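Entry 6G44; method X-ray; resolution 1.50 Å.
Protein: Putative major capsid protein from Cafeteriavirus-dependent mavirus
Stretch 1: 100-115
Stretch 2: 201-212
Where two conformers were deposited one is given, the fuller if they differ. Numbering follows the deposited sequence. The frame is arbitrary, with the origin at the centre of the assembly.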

# COMPACT_ATOMS: atom_id res chain seq x y z
N SER C 100 14.87 5.39 -13.94
CA SER C 100 13.47 5.75 -13.74
C SER C 100 12.90 6.49 -14.96
O SER C 100 13.50 7.45 -15.41
CB SER C 100 13.35 6.63 -12.48
OG SER C 100 13.93 5.97 -11.35
N PHE C 101 11.76 6.06 -15.46
CA PHE C 101 11.06 6.75 -16.58
C PHE C 101 12.00 6.92 -17.78
O PHE C 101 12.25 8.04 -18.23
CB PHE C 101 10.43 8.08 -16.14
CG PHE C 101 9.63 7.94 -14.88
CD1 PHE C 101 8.36 7.45 -14.96
CD2 PHE C 101 10.19 8.18 -13.63
CE1 PHE C 101 7.61 7.21 -13.83
CE2 PHE C 101 9.45 7.93 -12.48
CZ PHE C 101 8.16 7.44 -12.58
N PRO C 102 12.51 5.79 -18.27
CA PRO C 102 13.59 5.90 -19.29
C PRO C 102 13.17 6.50 -20.61
O PRO C 102 14.01 7.07 -21.31
CB PRO C 102 14.05 4.45 -19.46
CG PRO C 102 12.84 3.65 -19.11
CD PRO C 102 12.19 4.39 -17.97
N VAL C 103 11.90 6.38 -20.97
CA VAL C 103 11.41 7.02 -22.20
C VAL C 103 11.38 8.51 -22.03
O VAL C 103 11.95 9.24 -22.84
CB VAL C 103 10.07 6.45 -22.68
CG1 VAL C 103 9.47 7.26 -23.83
CG2 VAL C 103 10.24 4.98 -23.05
N ASN C 104 10.71 9.02 -20.99
CA ASN C 104 10.64 10.48 -20.83
C ASN C 104 12.00 11.11 -20.49
O ASN C 104 12.26 12.26 -20.90
CB ASN C 104 9.52 10.86 -19.85
CG ASN C 104 8.16 10.66 -20.46
OD1 ASN C 104 7.71 11.47 -21.25
ND2 ASN C 104 7.48 9.55 -20.07
N ARG C 105 12.87 10.37 -19.81
CA ARG C 105 14.25 10.84 -19.57
C ARG C 105 15.02 11.09 -20.85
O ARG C 105 15.96 11.89 -20.86
CB ARG C 105 15.05 9.82 -18.76
CG ARG C 105 14.86 9.90 -17.26
CD ARG C 105 15.82 8.96 -16.52
NE ARG C 105 17.23 9.12 -16.87
CZ ARG C 105 18.10 9.94 -16.26
NH1 ARG C 105 19.39 9.98 -16.67
NH2 ARG C 105 17.72 10.72 -15.25
N SER C 106 14.62 10.38 -21.90
CA SER C 106 15.31 10.42 -23.20
C SER C 106 14.75 11.48 -24.14
O SER C 106 15.17 11.52 -25.31
CB SER C 106 15.20 9.05 -23.85
OG SER C 106 15.91 8.07 -23.12
N ILE C 107 13.83 12.34 -23.70
CA ILE C 107 13.21 13.32 -24.59
C ILE C 107 13.32 14.71 -23.98
O ILE C 107 12.49 15.12 -23.18
CB ILE C 107 11.74 12.97 -24.91
CG1 ILE C 107 11.56 11.56 -25.46
CG2 ILE C 107 11.16 14.02 -25.86
CD1 ILE C 107 10.13 11.04 -25.39
N PRO C 108 14.35 15.47 -24.37
CA PRO C 108 14.49 16.80 -23.78
C PRO C 108 13.44 17.82 -24.19
O PRO C 108 13.11 18.71 -23.41
CB PRO C 108 15.87 17.26 -24.24
CG PRO C 108 16.56 16.09 -24.75
CD PRO C 108 15.56 15.03 -25.07
N VAL C 109 12.92 17.68 -25.41
CA VAL C 109 11.90 18.58 -25.91
C VAL C 109 10.98 17.78 -26.85
O VAL C 109 11.43 16.88 -27.58
CB VAL C 109 12.52 19.83 -26.58
CG1 VAL C 109 13.51 19.46 -27.67
CG2 VAL C 109 11.42 20.75 -27.11
N ALA C 110 9.70 18.10 -26.76
CA ALA C 110 8.67 17.53 -27.60
C ALA C 110 7.76 18.64 -28.10
O ALA C 110 7.49 19.63 -27.38
CB ALA C 110 7.87 16.49 -26.82
N VAL C 111 7.31 18.49 -29.34
CA VAL C 111 6.31 19.37 -29.91
C VAL C 111 5.15 18.52 -30.39
O VAL C 111 5.33 17.59 -31.17
CB VAL C 111 6.85 20.22 -31.08
CG1 VAL C 111 5.75 21.11 -31.62
CG2 VAL C 111 8.04 21.05 -30.61
N ILE C 112 3.96 18.82 -29.88
CA ILE C 112 2.74 18.17 -30.34
C ILE C 112 1.91 19.18 -31.12
O ILE C 112 1.74 20.31 -30.68
CB ILE C 112 1.95 17.54 -29.17
CG1 ILE C 112 2.81 16.44 -28.53
CG2 ILE C 112 0.61 16.98 -29.67
CD1 ILE C 112 2.17 15.74 -27.33
N ASN C 113 1.45 18.77 -32.31
CA ASN C 113 0.57 19.56 -33.15
C ASN C 113 -0.79 18.89 -33.20
O ASN C 113 -0.91 17.73 -33.63
CB ASN C 113 1.19 19.67 -34.55
CG ASN C 113 0.38 20.54 -35.50
OD1 ASN C 113 -0.84 20.56 -35.47
ND2 ASN C 113 1.08 21.22 -36.40
N MET C 114 -1.80 19.58 -32.71
CA MET C 114 -3.20 19.18 -32.88
C MET C 114 -3.91 20.25 -33.72
O MET C 114 -4.08 21.38 -33.28
CB MET C 114 -3.87 18.98 -31.53
CG MET C 114 -3.28 17.81 -30.76
SD MET C 114 -4.24 17.54 -29.24
CE MET C 114 -3.43 16.05 -28.62
N ASN C 115 -4.36 19.84 -34.90
CA ASN C 115 -5.12 20.75 -35.81
C ASN C 115 -4.47 22.12 -36.03
O ASN C 115 -5.15 23.16 -36.07
CB ASN C 115 -6.58 20.84 -35.36
CG ASN C 115 -7.30 19.51 -35.49
OD1 ASN C 115 -6.81 18.59 -36.16
ND2 ASN C 115 -8.42 19.36 -34.77
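Stretch 2 201-212: VVDEALVANPTQ

Stretch 2 enters as a strand, 201-205, and continues from Leu 206 as an irregular segment with a cis peptide bond before Pro 210. It runs in the same overall sense as stretch 1. The nearest CA atoms pair Val 103 with Glu 204 (6.4 Å), Asn 104 with Leu 206 (6.6 Å), Ala 110 with Ala 208 (6.6 Å) and Ile 112 with Asn 209 (7.4 Å).

Stretch 1 begins as a loop. The carboxylate of Glu 204 lies at the edge of the Phe 101 ring, near its plane, and Phe 101 CB is 3.5 Å from Glu 204 OE2. A weakly bonded helix follows at about 102-105. Pro 102 CD packs 3.2 Å from Glu 204 OE1. The extended Glu 204 side chain, t at chi1 and chi2, brings its carboxylate to the backbone amides here. Val 103 N gives a weak hydrogen bond to Glu 204 OE1 at 3.3 Å. Val 103 CG2 also meets Val 202 CG1 at 3.9 Å. Asn 104 N gives a shorter hydrogen bond to Glu 204 OE2 at 3.0 Å.

Asn 104 uses both ends of its amide. Asn 104 ND2 donates to Glu 204 OE2 and to Ala 205 O, each at 2.8 Å. Asn 104 OD1 accepts from Val 207 N at 2.9 Å. The side chain thus ties down the backbone of stretch 2 where it leaves the strand.

Beyond the helix the contact is mostly apolar. Ile 107 CD1 touches Leu 206 CD1 at 4.0 Å. In the strand that ends at Met 114, Ala 110, Ile 112 and Met 114 point toward stretch 2, while Val 111 and Asn 113 point away. Ala 110 CB lies 4.0 Å from Ala 208 CB. Ile 112 CD1 lies 3.5 Å from Asn 209 O. Ile 112 CD1 reaches Ala 208 CB and Thr 211 CG2, both at 4.0 Å, and Ile 112 CG2 meets Pro 210 CD at 4.0 Å. Met 114 CE closes the contact, 3.7 Å from Pro 210 CG.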

# COMPACT_ATOMS: atom_id res chain seq x y z
N VAL C 201 12.28 -3.87 -24.28
CA VAL C 201 11.06 -3.27 -24.82
C VAL C 201 10.40 -2.51 -23.67
O VAL C 201 10.17 -3.12 -22.61
CB VAL C 201 10.07 -4.28 -25.38
CG1 VAL C 201 8.88 -3.58 -25.99
CG2 VAL C 201 10.71 -5.17 -26.42
N VAL C 202 10.11 -1.25 -23.86
CA VAL C 202 9.44 -0.41 -22.83
C VAL C 202 8.29 0.35 -23.47
O VAL C 202 8.50 1.00 -24.52
CB VAL C 202 10.41 0.61 -22.20
CG1 VAL C 202 9.69 1.56 -21.25
CG2 VAL C 202 11.54 -0.13 -21.50
N ASP C 203 7.11 0.31 -22.84
CA ASP C 203 5.89 1.01 -23.30
C ASP C 203 5.54 2.01 -22.18
O ASP C 203 5.03 1.58 -21.13
CB ASP C 203 4.78 -0.02 -23.54
CG ASP C 203 3.46 0.56 -24.05
OD1 ASP C 203 3.20 1.74 -23.84
OD2 ASP C 203 2.65 -0.22 -24.67
N GLU C 204 5.78 3.29 -22.41
CA GLU C 204 5.68 4.35 -21.38
C GLU C 204 4.81 5.51 -21.90
O GLU C 204 4.91 5.90 -23.07
CB GLU C 204 7.10 4.83 -21.05
CG GLU C 204 7.20 5.92 -19.99
CD GLU C 204 8.62 6.12 -19.48
OE1 GLU C 204 9.33 5.10 -19.27
OE2 GLU C 204 9.02 7.29 -19.28
N ALA C 205 3.92 6.05 -21.07
CA ALA C 205 3.11 7.19 -21.43
C ALA C 205 4.01 8.40 -21.72
O ALA C 205 4.96 8.66 -20.96
CB ALA C 205 2.13 7.53 -20.32
N LEU C 206 3.72 9.13 -22.80
CA LEU C 206 4.44 10.37 -23.07
C LEU C 206 3.98 11.49 -22.14
O LEU C 206 2.77 11.75 -22.09
CB LEU C 206 4.19 10.80 -24.51
CG LEU C 206 4.85 12.10 -24.97
CD1 LEU C 206 6.35 12.11 -24.80
CD2 LEU C 206 4.48 12.36 -26.43
N VAL C 207 4.93 12.15 -21.46
CA VAL C 207 4.65 13.29 -20.58
C VAL C 207 4.99 14.57 -21.33
O VAL C 207 6.13 15.06 -21.31
CB VAL C 207 5.47 13.16 -19.28
CG1 VAL C 207 5.27 14.35 -18.35
CG2 VAL C 207 5.08 11.86 -18.59
N ALA C 208 4.00 15.07 -22.06
CA ALA C 208 4.19 16.25 -22.94
C ALA C 208 2.86 16.92 -23.15
O ALA C 208 1.92 16.25 -23.56
CB ALA C 208 4.80 15.84 -24.27
N ASN C 209 2.76 18.22 -22.91
CA ASN C 209 1.47 18.90 -23.12
C ASN C 209 0.94 18.65 -24.56
O ASN C 209 1.73 18.70 -25.50
CB ASN C 209 1.62 20.40 -22.89
CG ASN C 209 1.97 20.76 -21.45
OD1 ASN C 209 2.94 20.23 -20.89
ND2 ASN C 209 1.22 21.68 -20.86
N PRO C 210 -0.35 18.34 -24.74
CA PRO C 210 -1.44 18.33 -23.76
C PRO C 210 -1.83 16.93 -23.26
O PRO C 210 -2.98 16.73 -22.83
CB PRO C 210 -2.59 18.91 -24.57
CG PRO C 210 -2.37 18.28 -25.92
CD PRO C 210 -0.89 18.20 -26.12
N THR C 211 -0.91 15.97 -23.26
CA THR C 211 -1.28 14.60 -22.89
C THR C 211 -1.76 14.56 -21.45
O THR C 211 -1.36 15.33 -20.59
CB THR C 211 -0.17 13.55 -23.08
OG1 THR C 211 0.86 13.75 -22.11
CG2 THR C 211 0.39 13.54 -24.50
N GLN C 212 -2.64 13.60 -21.22
CA GLN C 212 -3.32 13.45 -19.92
C GLN C 212 -2.60 12.44 -19.03
O GLN C 212 -3.18 11.47 -18.51
CB GLN C 212 -4.77 13.12 -20.18
CG GLN C 212 -5.50 14.21 -20.96
CD GLN C 212 -5.60 15.48 -20.17
OE1 GLN C 212 -6.40 15.54 -19.22
NE2 GLN C 212 -4.81 16.51 -20.53